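Local coordinates for molybdopterin biosynthesis moeA protein (Pyrococcus horikoshii, PDB 1WU2) that probably takes part in molybdenum cofactor biosynthesis, where MoeA proteins help to insert molybdenum into molybdopterin, at residues R38-D43 / K175-K180; D54-D59 / T107-G112; I63-T68 / A113-M118. One frame throughout, in Å; residues are numbered along the deposited sequence.

Contact 1. Residues R38-D43 / K175-K180; sequences RVLAED and KKVPVK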
ATOM      1  N   ARG A  38       4.197   8.553   6.457  1.00 29.11           N
ATOM      2  CA  ARG A  38       3.682   9.651   7.267  1.00 29.10           C
ATOM      3  C   ARG A  38       2.893  10.647   6.427  1.00 28.94           C
ATOM      4  O   ARG A  38       3.037  10.704   5.209  1.00 28.74           O
ATOM      5  CB  ARG A  38       4.827  10.360   7.983  1.00 29.07           C
ATOM      6  CG  ARG A  38       5.425   9.535   9.102  1.00 29.58           C
ATOM      7  CD  ARG A  38       4.581   9.539  10.367  1.00 30.36           C
ATOM      8  NE  ARG A  38       5.414   9.429  11.560  1.00 31.42           N
ATOM      9  CZ  ARG A  38       5.201  10.060  12.707  1.00 31.47           C
ATOM     10  NH1 ARG A  38       4.165  10.876  12.866  1.00 31.42           N
ATOM     11  NH2 ARG A  38       6.042   9.865  13.715  1.00 32.87           N
ATOM     12  N   VAL A  39       2.070  11.441   7.101  1.00 28.93           N
ATOM     13  CA  VAL A  39       1.164  12.374   6.444  1.00 28.88           C
ATOM     14  C   VAL A  39       1.619  13.807   6.674  1.00 28.88           C
ATOM     15  O   VAL A  39       1.712  14.250   7.812  1.00 28.76           O
ATOM     16  CB  VAL A  39      -0.270  12.218   6.979  1.00 28.77           C
ATOM     17  CG1 VAL A  39      -1.245  13.100   6.187  1.00 28.85           C
ATOM     18  CG2 VAL A  39      -0.691  10.757   6.933  1.00 28.81           C
ATOM     19  N   LEU A  40       1.883  14.525   5.586  1.00 29.04           N
ATOM     20  CA  LEU A  40       2.322  15.916   5.654  1.00 29.25           C
ATOM     21  C   LEU A  40       1.304  16.813   6.351  1.00 29.29           C
ATOM     22  O   LEU A  40       0.120  16.798   6.015  1.00 29.11           O
ATOM     23  CB  LEU A  40       2.584  16.464   4.248  1.00 29.39           C
ATOM     24  CG  LEU A  40       3.936  16.142   3.613  1.00 29.75           C
ATOM     25  CD1 LEU A  40       3.999  16.779   2.234  1.00 29.92           C
ATOM     26  CD2 LEU A  40       5.084  16.638   4.485  1.00 30.14           C
ATOM     27  N   ALA A  41       1.786  17.600   7.312  1.00 29.38           N
ATOM     28  CA  ALA A  41       0.948  18.528   8.069  1.00 29.54           C
ATOM     29  C   ALA A  41       0.562  19.757   7.253  1.00 29.66           C
ATOM     30  O   ALA A  41      -0.464  20.383   7.521  1.00 29.72           O
ATOM     31  CB  ALA A  41       1.662  18.960   9.336  1.00 29.54           C
ATOM     32  N   GLU A  42       1.394  20.107   6.276  1.00 29.78           N
ATOM     33  CA  GLU A  42       1.188  21.311   5.471  1.00 29.91           C
ATOM     34  C   GLU A  42       1.782  21.184   4.068  1.00 29.44           C
ATOM     35  O   GLU A  42       2.513  20.238   3.772  1.00 29.47           O
ATOM     36  CB  GLU A  42       1.811  22.522   6.181  1.00 30.16           C
ATOM     37  CG  GLU A  42       3.310  22.391   6.440  1.00 31.34           C
ATOM     38  CD  GLU A  42       3.885  23.555   7.236  1.00 33.23           C
ATOM     39  OE1 GLU A  42       3.525  24.721   6.943  1.00 34.45           O
ATOM     40  OE2 GLU A  42       4.705  23.305   8.150  1.00 33.54           O
ATOM     41  N   ASP A  43       1.456  22.147   3.211  1.00 28.98           N
ATOM     42  CA  ASP A  43       2.112  22.294   1.915  1.00 28.71           C
ATOM     43  C   ASP A  43       3.614  22.514   2.121  1.00 28.68           C
ATOM     44  O   ASP A  43       4.026  23.204   3.057  1.00 28.85           O
ATOM     45  CB  ASP A  43       1.539  23.494   1.147  1.00 28.53           C
ATOM     46  CG  ASP A  43       0.132  23.248   0.600  1.00 28.17           C
ATOM     47  OD1 ASP A  43      -0.321  22.085   0.511  1.00 26.30           O
ATOM     48  OD2 ASP A  43      -0.594  24.182   0.219  1.00 28.00           O
ATOM     49  N   LYS A 175      15.690  18.620   6.370  1.00 31.78           N
ATOM     50  CA  LYS A 175      16.231  17.500   7.140  1.00 32.05           C
ATOM     51  C   LYS A 175      15.134  16.774   7.914  1.00 32.02           C
ATOM     52  O   LYS A 175      15.113  15.541   7.971  1.00 31.98           O
ATOM     53  CB  LYS A 175      17.301  17.993   8.118  1.00 32.28           C
ATOM     54  CG  LYS A 175      18.555  18.546   7.450  1.00 33.20           C
ATOM     55  CD  LYS A 175      19.557  19.034   8.487  1.00 34.70           C
ATOM     56  CE  LYS A 175      20.981  19.063   7.943  1.00 35.61           C
ATOM     57  NZ  LYS A 175      21.991  19.077   9.044  1.00 36.61           N
ATOM     58  N   LYS A 176      14.241  17.548   8.526  1.00 31.96           N
ATOM     59  CA  LYS A 176      13.120  17.005   9.287  1.00 31.94           C
ATOM     60  C   LYS A 176      11.812  17.648   8.816  1.00 31.53           C
ATOM     61  O   LYS A 176      11.601  18.852   8.992  1.00 31.48           O
ATOM     62  CB  LYS A 176      13.329  17.238  10.782  1.00 32.08           C
ATOM     63  CG  LYS A 176      14.575  16.565  11.349  1.00 33.07           C
ATOM     64  CD  LYS A 176      14.774  16.888  12.831  1.00 34.12           C
ATOM     65  CE  LYS A 176      13.838  16.078  13.723  1.00 34.91           C
ATOM     66  NZ  LYS A 176      14.535  14.950  14.401  1.00 35.75           N
ATOM     67  N   VAL A 177      10.955  16.832   8.205  1.00 31.10           N
ATOM     68  CA  VAL A 177       9.716  17.296   7.579  1.00 30.63           C
ATOM     69  C   VAL A 177       8.527  17.274   8.556  1.00 30.45           C
ATOM     70  O   VAL A 177       8.334  16.295   9.278  1.00 30.28           O
ATOM     71  CB  VAL A 177       9.394  16.455   6.310  1.00 30.55           C
ATOM     72  CG1 VAL A 177       8.989  15.016   6.656  1.00 30.39           C
ATOM     73  CG2 VAL A 177       8.322  17.129   5.467  1.00 30.73           C
ATOM     74  N   PRO A 178       7.737  18.348   8.588  1.00 30.17           N
ATOM     75  CA  PRO A 178       6.554  18.391   9.456  1.00 29.98           C
ATOM     76  C   PRO A 178       5.438  17.446   8.998  1.00 29.73           C
ATOM     77  O   PRO A 178       4.979  17.540   7.863  1.00 29.77           O
ATOM     78  CB  PRO A 178       6.099  19.853   9.369  1.00 30.04           C
ATOM     79  CG  PRO A 178       6.663  20.368   8.094  1.00 30.23           C
ATOM     80  CD  PRO A 178       7.915  19.605   7.836  1.00 30.07           C
ATOM     81  N   VAL A 179       5.029  16.547   9.888  1.00 29.39           N
ATOM     82  CA  VAL A 179       3.936  15.611   9.638  1.00 29.12           C
ATOM     83  C   VAL A 179       2.966  15.601  10.819  1.00 28.97           C
ATOM     84  O   VAL A 179       3.312  16.022  11.921  1.00 29.10           O
ATOM     85  CB  VAL A 179       4.460  14.172   9.391  1.00 29.11           C
ATOM     86  CG1 VAL A 179       5.273  14.111   8.110  1.00 28.54           C
ATOM     87  CG2 VAL A 179       5.280  13.659  10.579  1.00 29.14           C
ATOM     88  N   LYS A 180       1.750  15.120  10.588  1.00 28.63           N
ATOM     89  CA  LYS A 180       0.761  15.007  11.653  1.00 28.42           C
ATOM     90  C   LYS A 180       1.202  13.965  12.681  1.00 28.20           C
ATOM     91  O   LYS A 180       1.799  12.942  12.332  1.00 27.73           O
ATOM     92  CB  LYS A 180      -0.607  14.611  11.090  1.00 28.36           C
ATOM     93  CG  LYS A 180      -1.223  15.625  10.140  1.00 28.40           C
ATOM     94  CD  LYS A 180      -1.888  16.770  10.878  1.00 28.22           C
ATOM     95  CE  LYS A 180      -2.868  17.507   9.983  1.00 28.07           C
ATOM     96  NZ  LYS A 180      -3.499  18.659  10.680  1.00 27.84           N
TER
HETATM   97  O   HOH W   1       1.838  11.215  10.243  1.00 26.27           O
HETATM   98  O   HOH W   2      -1.512  20.404  10.029  1.00 35.22           O
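Leu40 and Val179 face each other in a single beta bridge, by which the loop 38-43 docks on strand 176-180, itself paired with strand 27-31 in a two-stranded antiparallel sheet. Lys180 N donates to Val39 O at 2.9 Å, and Ala41 N returns a nearly straight bond to Pro178 O at 3.2 Å, the donor standing above that carbonyl's plane. Leu40 leaves its backbone away from the strand, but CD2 swings back and meets Val177 CG2 crosswise at 3.4 Å, tighter than ordinary van der Waals contact. Val179 stands its CG1 beside Arg38 CB at 3.8 Å, while CG2 lies near the guanidinium. Bent at chi2 (-78°) and again at chi3, Arg38 folds across Val179, and its NH1 forms a salt bridge with Glu28. Glu42 reaches the ring of Pro178 with OE2. Lys180 turns at chi2 (-80°) and then runs extended past Ala41 to a salt bridge with Glu23. One water bridges Val39 N and Lys180 O; a second accepts from Lys180 NZ at 2.7 Å and donates to Ala41 O at 2.7 Å.

Contact 2. Residues D54-D59 / T107-G112; sequences DRAAVD and TRIPKG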
ATOM      1  N   ASP A  54      19.383  28.606 -16.188  1.00 30.41           N
ATOM      2  CA  ASP A  54      19.181  28.077 -17.540  1.00 31.01           C
ATOM      3  C   ASP A  54      20.433  27.310 -17.954  1.00 31.56           C
ATOM      4  O   ASP A  54      21.525  27.860 -17.919  1.00 31.40           O
ATOM      5  CB  ASP A  54      18.931  29.202 -18.559  1.00 31.04           C
ATOM      6  CG  ASP A  54      17.724  30.068 -18.219  1.00 31.34           C
ATOM      7  OD1 ASP A  54      16.817  29.600 -17.506  1.00 31.34           O
ATOM      8  OD2 ASP A  54      17.598  31.241 -18.632  1.00 32.35           O
ATOM      9  N   ARG A  55      20.263  26.049 -18.352  1.00 32.33           N
ATOM     10  CA  ARG A  55      21.379  25.170 -18.699  1.00 32.93           C
ATOM     11  C   ARG A  55      21.283  24.691 -20.137  1.00 33.25           C
ATOM     12  O   ARG A  55      20.192  24.543 -20.677  1.00 33.27           O
ATOM     13  CB  ARG A  55      21.374  23.933 -17.803  1.00 33.16           C
ATOM     14  CG  ARG A  55      21.446  24.216 -16.311  1.00 33.94           C
ATOM     15  CD  ARG A  55      22.635  23.567 -15.629  1.00 34.65           C
ATOM     16  NE  ARG A  55      22.300  22.979 -14.342  1.00 35.59           N
ATOM     17  CZ  ARG A  55      23.166  22.336 -13.567  1.00 36.57           C
ATOM     18  NH1 ARG A  55      24.436  22.190 -13.945  1.00 36.41           N
ATOM     19  NH2 ARG A  55      22.757  21.838 -12.405  1.00 36.82           N
ATOM     20  N   ALA A  56      22.432  24.421 -20.744  1.00 33.68           N
ATOM     21  CA  ALA A  56      22.468  23.727 -22.022  1.00 34.10           C
ATOM     22  C   ALA A  56      22.157  22.254 -21.756  1.00 34.44           C
ATOM     23  O   ALA A  56      22.783  21.635 -20.905  1.00 34.40           O
ATOM     24  CB  ALA A  56      23.831  23.878 -22.667  1.00 34.09           C
ATOM     25  N   ALA A  57      21.180  21.709 -22.473  1.00 34.90           N
ATOM     26  CA  ALA A  57      20.793  20.303 -22.335  1.00 35.26           C
ATOM     27  C   ALA A  57      21.658  19.396 -23.206  1.00 35.58           C
ATOM     28  O   ALA A  57      21.543  18.175 -23.142  1.00 35.64           O
ATOM     29  CB  ALA A  57      19.324  20.127 -22.700  1.00 35.27           C
ATOM     30  N   VAL A  58      22.520  20.004 -24.016  1.00 36.05           N
ATOM     31  CA  VAL A  58      23.361  19.281 -24.958  1.00 36.41           C
ATOM     32  C   VAL A  58      24.674  20.040 -25.205  1.00 36.61           C
ATOM     33  O   VAL A  58      24.745  21.254 -25.002  1.00 36.56           O
ATOM     34  CB  VAL A  58      22.591  19.069 -26.294  1.00 36.52           C
ATOM     35  CG1 VAL A  58      22.547  20.356 -27.126  1.00 36.50           C
ATOM     36  CG2 VAL A  58      23.180  17.924 -27.088  1.00 36.91           C
ATOM     37  N   ASP A  59      25.710  19.321 -25.631  1.00 36.99           N
ATOM     38  CA  ASP A  59      26.949  19.953 -26.083  1.00 37.40           C
ATOM     39  C   ASP A  59      26.655  20.596 -27.425  1.00 37.67           C
ATOM     40  O   ASP A  59      26.323  19.895 -28.379  1.00 37.71           O
ATOM     41  CB  ASP A  59      28.082  18.933 -26.257  1.00 37.42           C
ATOM     42  CG  ASP A  59      28.337  18.113 -25.008  1.00 37.99           C
ATOM     43  OD1 ASP A  59      29.196  17.210 -25.060  1.00 38.71           O
ATOM     44  OD2 ASP A  59      27.729  18.287 -23.935  1.00 38.88           O
ATOM     45  N   THR A 107      26.351  23.781 -18.835  1.00 33.09           N
ATOM     46  CA  THR A 107      26.864  25.150 -18.868  1.00 32.89           C
ATOM     47  C   THR A 107      25.721  26.161 -18.900  1.00 32.59           C
ATOM     48  O   THR A 107      24.736  25.972 -19.609  1.00 32.44           O
ATOM     49  CB  THR A 107      27.767  25.363 -20.099  1.00 32.87           C
ATOM     50  OG1 THR A 107      28.772  24.345 -20.154  1.00 32.99           O
ATOM     51  CG2 THR A 107      28.564  26.656 -19.983  1.00 32.97           C
ATOM     52  N   ARG A 108      25.869  27.237 -18.134  1.00 32.24           N
ATOM     53  CA  ARG A 108      24.872  28.295 -18.092  1.00 32.12           C
ATOM     54  C   ARG A 108      24.781  28.964 -19.455  1.00 31.78           C
ATOM     55  O   ARG A 108      25.801  29.283 -20.058  1.00 31.78           O
ATOM     56  CB  ARG A 108      25.238  29.332 -17.029  1.00 32.22           C
ATOM     57  CG  ARG A 108      24.147  30.359 -16.768  1.00 32.40           C
ATOM     58  CD  ARG A 108      24.680  31.698 -16.323  1.00 33.27           C
ATOM     59  NE  ARG A 108      25.064  31.676 -14.916  1.00 33.78           N
ATOM     60  CZ  ARG A 108      25.956  32.485 -14.351  1.00 33.71           C
ATOM     61  NH1 ARG A 108      26.584  33.419 -15.058  1.00 33.68           N
ATOM     62  NH2 ARG A 108      26.211  32.357 -13.054  1.00 33.87           N
ATOM     63  N   ILE A 109      23.560  29.164 -19.937  1.00 31.47           N
ATOM     64  CA  ILE A 109      23.348  29.803 -21.229  1.00 31.44           C
ATOM     65  C   ILE A 109      23.909  31.221 -21.147  1.00 31.59           C
ATOM     66  O   ILE A 109      23.519  31.987 -20.265  1.00 31.55           O
ATOM     67  CB  ILE A 109      21.843  29.831 -21.607  1.00 31.22           C
ATOM     68  CG1 ILE A 109      21.258  28.411 -21.677  1.00 30.84           C
ATOM     69  CG2 ILE A 109      21.636  30.547 -22.933  1.00 31.22           C
ATOM     70  CD1 ILE A 109      22.036  27.437 -22.536  1.00 30.10           C
ATOM     71  N   PRO A 110      24.845  31.566 -22.030  1.00 31.80           N
ATOM     72  CA  PRO A 110      25.415  32.916 -22.041  1.00 31.98           C
ATOM     73  C   PRO A 110      24.353  33.996 -22.190  1.00 32.19           C
ATOM     74  O   PRO A 110      23.298  33.748 -22.773  1.00 32.07           O
ATOM     75  CB  PRO A 110      26.327  32.906 -23.270  1.00 31.95           C
ATOM     76  CG  PRO A 110      26.651  31.485 -23.503  1.00 31.80           C
ATOM     77  CD  PRO A 110      25.451  30.710 -23.066  1.00 31.87           C
ATOM     78  N   LYS A 111      24.628  35.174 -21.638  1.00 32.63           N
ATOM     79  CA  LYS A 111      23.842  36.366 -21.934  1.00 32.94           C
ATOM     80  C   LYS A 111      23.736  36.509 -23.455  1.00 33.05           C
ATOM     81  O   LYS A 111      24.713  36.280 -24.173  1.00 32.80           O
ATOM     82  CB  LYS A 111      24.509  37.607 -21.334  1.00 33.07           C
ATOM     83  CG  LYS A 111      23.552  38.709 -20.907  1.00 33.67           C
ATOM     84  CD  LYS A 111      24.307  39.813 -20.169  1.00 34.74           C
ATOM     85  CE  LYS A 111      23.371  40.745 -19.415  1.00 35.31           C
ATOM     86  NZ  LYS A 111      24.029  42.047 -19.098  1.00 35.66           N
ATOM     87  N   GLY A 112      22.545  36.855 -23.936  1.00 33.27           N
ATOM     88  CA  GLY A 112      22.294  37.018 -25.355  1.00 33.49           C
ATOM     89  C   GLY A 112      21.634  35.813 -26.004  1.00 33.69           C
ATOM     90  O   GLY A 112      20.774  35.977 -26.867  1.00 33.81           O
TER
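Asp54 O is held by two neighbouring groups of the loop 107-112: Ile109 N donates to it at 3.1 Å. The second is the CA-H of Arg108, whose CA lies 3.4 Å from Asp54 O. The N-H bond comes in well above the carbonyl plane. A matching pair grips Thr107 O, which takes the N-H of Ala56, N to O 3.0 Å, and the CA-H of Arg55, CA to O 3.6 Å. Arg55 and Arg108 thus sit opposite each other between two backbone hydrogen bonds. Arg55 points its side chain away from the contact; Arg108 does so too beyond CG, which still brushes Asp54 O. That of Arg55 goes to the second subunit, where NH2 bonds to Gly206 O and the chain packs on Ile208, both of that subunit.

Ile109 supplies most of the side-chain packing. Its CG1 is anti to the carbonyl carbon (chi1 -59°) and chi2 of -51° folds CD1 back over the peptide joining Arg55 to Ala56, 3.5 Å from Ala56 N. From there the same methyl reaches Ala56 CB at 4.0 Å, while CG1 lies alongside Asp54 CB, also at 4.0 Å. Ile109 is itself buried, with Ile141 packing against it. The carboxylate of Asp54 is turned to another loop, where OD1 accepts from Thr144 N.

Strand 55-56 pairs, in addition, with strand 141-142, and that pairing is antiparallel. The arrangement is an isolated beta bridge, Arg55 with Arg108, flanked by two backbone hydrogen bonds and tying the loop 107-112 to strand 55-56 in the MoeA N-terminal region.

Contact 3. Residues I63-T68 / A113-M118; sequences IRAEDT and ANAVIM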
ATOM      1  N   ILE A  63      23.089  30.052 -29.561  1.00 42.26           N
ATOM      2  CA  ILE A  63      22.797  31.005 -30.629  1.00 43.05           C
ATOM      3  C   ILE A  63      21.538  31.802 -30.315  1.00 44.28           C
ATOM      4  O   ILE A  63      20.949  31.656 -29.245  1.00 44.13           O
ATOM      5  CB  ILE A  63      22.623  30.255 -31.974  1.00 42.84           C
ATOM      6  CG1 ILE A  63      21.430  29.291 -31.913  1.00 42.54           C
ATOM      7  CG2 ILE A  63      23.898  29.496 -32.324  1.00 42.44           C
ATOM      8  CD1 ILE A  63      20.933  28.848 -33.273  1.00 42.24           C
ATOM      9  N   ARG A  64      21.145  32.651 -31.259  1.00 45.93           N
ATOM     10  CA  ARG A  64      19.832  33.275 -31.241  1.00 47.34           C
ATOM     11  C   ARG A  64      18.939  32.437 -32.141  1.00 48.72           C
ATOM     12  O   ARG A  64      19.281  32.192 -33.297  1.00 49.03           O
ATOM     13  CB  ARG A  64      19.893  34.706 -31.777  1.00 47.44           C
ATOM     14  CG  ARG A  64      21.023  35.555 -31.215  1.00 48.00           C
ATOM     15  CD  ARG A  64      20.693  36.181 -29.883  1.00 49.11           C
ATOM     16  NE  ARG A  64      19.744  37.286 -30.032  1.00 50.35           N
ATOM     17  CZ  ARG A  64      20.039  38.580 -29.899  1.00 51.36           C
ATOM     18  NH1 ARG A  64      21.273  38.981 -29.601  1.00 51.76           N
ATOM     19  NH2 ARG A  64      19.085  39.489 -30.062  1.00 51.74           N
ATOM     20  N   ALA A  65      17.811  31.980 -31.607  1.00 50.58           N
ATOM     21  CA  ALA A  65      16.817  31.260 -32.399  1.00 52.07           C
ATOM     22  C   ALA A  65      16.340  32.124 -33.564  1.00 53.47           C
ATOM     23  O   ALA A  65      16.127  31.628 -34.666  1.00 53.72           O
ATOM     24  CB  ALA A  65      15.637  30.854 -31.520  1.00 52.21           C
ATOM     25  N   GLU A  66      16.204  33.424 -33.305  1.00 55.12           N
ATOM     26  CA  GLU A  66      15.711  34.391 -34.288  1.00 56.22           C
ATOM     27  C   GLU A  66      16.575  34.447 -35.553  1.00 56.69           C
ATOM     28  O   GLU A  66      16.066  34.695 -36.644  1.00 56.82           O
ATOM     29  CB  GLU A  66      15.639  35.793 -33.660  1.00 56.51           C
ATOM     30  CG  GLU A  66      14.522  35.983 -32.634  1.00 57.40           C
ATOM     31  CD  GLU A  66      14.816  35.328 -31.291  1.00 58.36           C
ATOM     32  OE1 GLU A  66      15.932  35.518 -30.750  1.00 58.89           O
ATOM     33  OE2 GLU A  66      13.926  34.620 -30.773  1.00 59.06           O
ATOM     34  N   ASP A  67      17.877  34.212 -35.396  1.00 57.22           N
ATOM     35  CA  ASP A  67      18.837  34.304 -36.498  1.00 57.64           C
ATOM     36  C   ASP A  67      18.729  33.200 -37.552  1.00 57.80           C
ATOM     37  O   ASP A  67      19.359  33.295 -38.604  1.00 57.89           O
ATOM     38  CB  ASP A  67      20.268  34.293 -35.943  1.00 57.77           C
ATOM     39  CG  ASP A  67      20.631  35.584 -35.233  1.00 58.10           C
ATOM     40  OD1 ASP A  67      19.896  36.585 -35.374  1.00 58.73           O
ATOM     41  OD2 ASP A  67      21.637  35.681 -34.503  1.00 58.21           O
ATOM     42  N   THR A  68      17.949  32.158 -37.274  1.00 57.92           N
ATOM     43  CA  THR A  68      17.897  30.977 -38.134  1.00 58.02           C
ATOM     44  C   THR A  68      16.494  30.684 -38.675  1.00 58.19           C
ATOM     45  O   THR A  68      16.249  29.598 -39.195  1.00 58.16           O
ATOM     46  CB  THR A  68      18.415  29.749 -37.352  1.00 58.00           C
ATOM     47  OG1 THR A  68      17.537  29.463 -36.258  1.00 57.90           O
ATOM     48  CG2 THR A  68      19.752  30.044 -36.678  1.00 58.01           C
ATOM     49  N   ALA A 113      22.035  34.608 -25.600  1.00 33.85           N
ATOM     50  CA  ALA A 113      21.528  33.381 -26.215  1.00 33.99           C
ATOM     51  C   ALA A 113      20.176  32.961 -25.646  1.00 34.13           C
ATOM     52  O   ALA A 113      19.932  33.074 -24.444  1.00 34.12           O
ATOM     53  CB  ALA A 113      22.532  32.253 -26.054  1.00 33.94           C
ATOM     54  N   ASN A 114      19.301  32.483 -26.529  1.00 34.26           N
ATOM     55  CA  ASN A 114      18.023  31.900 -26.125  1.00 34.54           C
ATOM     56  C   ASN A 114      17.801  30.493 -26.696  1.00 34.94           C
ATOM     57  O   ASN A 114      16.701  29.955 -26.604  1.00 34.89           O
ATOM     58  CB  ASN A 114      16.856  32.838 -26.486  1.00 34.41           C
ATOM     59  CG  ASN A 114      16.658  32.997 -27.987  1.00 34.18           C
ATOM     60  OD1 ASN A 114      17.497  32.590 -28.781  1.00 33.56           O
ATOM     61  ND2 ASN A 114      15.541  33.602 -28.375  1.00 33.83           N
ATOM     62  N   ALA A 115      18.851  29.898 -27.261  1.00 35.51           N
ATOM     63  CA  ALA A 115      18.783  28.534 -27.788  1.00 36.08           C
ATOM     64  C   ALA A 115      20.164  27.888 -27.905  1.00 36.81           C
ATOM     65  O   ALA A 115      21.184  28.570 -27.880  1.00 36.75           O
ATOM     66  CB  ALA A 115      18.086  28.530 -29.143  1.00 36.02           C
ATOM     67  N   VAL A 116      20.177  26.563 -28.025  1.00 37.77           N
ATOM     68  CA  VAL A 116      21.404  25.801 -28.246  1.00 38.61           C
ATOM     69  C   VAL A 116      21.177  24.747 -29.335  1.00 39.57           C
ATOM     70  O   VAL A 116      20.190  24.013 -29.307  1.00 39.41           O
ATOM     71  CB  VAL A 116      21.905  25.117 -26.950  1.00 38.59           C
ATOM     72  CG1 VAL A 116      23.212  24.368 -27.205  1.00 38.47           C
ATOM     73  CG2 VAL A 116      22.096  26.141 -25.832  1.00 38.48           C
ATOM     74  N   ILE A 117      22.102  24.693 -30.290  1.00 40.94           N
ATOM     75  CA  ILE A 117      22.053  23.729 -31.390  1.00 42.03           C
ATOM     76  C   ILE A 117      23.096  22.644 -31.151  1.00 43.11           C
ATOM     77  O   ILE A 117      24.233  22.938 -30.800  1.00 43.03           O
ATOM     78  CB  ILE A 117      22.282  24.429 -32.769  1.00 42.04           C
ATOM     79  CG1 ILE A 117      22.199  23.417 -33.922  1.00 42.06           C
ATOM     80  CG2 ILE A 117      23.638  25.161 -32.825  1.00 42.06           C
ATOM     81  CD1 ILE A 117      20.842  23.323 -34.567  1.00 42.54           C
HETATM   82  N   MSE A 118      22.697  21.391 -31.348  1.00 44.54           N
HETATM   83  CA  MSE A 118      23.598  20.253 -31.181  1.00 45.66           C
HETATM   84  C   MSE A 118      24.822  20.388 -32.081  1.00 46.44           C
HETATM   85  O   MSE A 118      24.720  20.851 -33.218  1.00 46.52           O
HETATM   86  CB  MSE A 118      22.873  18.953 -31.514  1.00 45.92           C
HETATM   87  CG  MSE A 118      21.712  18.638 -30.599  1.00 46.71           C
HETATM   88 SE   MSE A 118      20.999  16.883 -30.970  1.00 49.91          SE
HETATM   89  CE  MSE A 118      22.361  15.821 -30.087  1.00 48.05           C
TER
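Asn114 turns its side-chain amide across to Ala65 and Glu66 from a classic beta bulge, in which Asn114 and Ala115 together face Ile63. The bulge lies at the start of strand 115-118, an outermost strand of the six-stranded mixed sheet, where it pairs antiparallel with strand 60-63. CG of Asn114 stands between its own backbone N and carbonyl carbon (chi1 67°), a rotation that aims the amide at the turn following Ile63. There the two ends of the amide do different work. OD1 accepts from Ala65 N at 2.9 Å, in the amide plane and on a lone pair, and the bond is almost straight at 172°. ND2 donates to Glu66 OE2 at 3.1 Å, an oxygen that lies in the plane of the amide and offers its syn lone pair; a weak second bond goes to OE1. The carboxylate and amide planes are inclined by 56°, and Glu66 curls back at chi2 to bring its charged end to ND2. Held at both ends, the amide has little freedom to rotate.

Beside these polar bonds, Ile63 and Ala115 put their side chains on one face of the sheet. Ala65 CB approaches Ala115 CB at 4.1 Å, and Ile63 CG2 reaches Ile117 CG2 at 4.4 Å. Thr68 steadies the turn by sending both its N and its OG1 to Ala65 O from the same face. The bulge is closed by the backbone: Ile63 N donates to Ala115 O at 2.9 Å, while Ile63 O receives Asn114 N at 3.3 Å and, more weakly, Ala115 N at 3.4 Å.

Contacts 2 and 3 belong to one compact beta region, their centres 11 Å apart, and they share a continuous run of chain, since 107-112 leads directly into 113-118. Their segments alternate along the sequence. Apolar side chains join them: Ile109 CD1 meets Val116 CG2 at 3.5 Å, and Val58 packs on Val116 and Met118. Contact 1 lies elsewhere in this elongated subunit, its centre about 36 Å from that of contact 2 and 43 Å from that of contact 3. It brings together chain on both sides of the whole excursion that contains the other two.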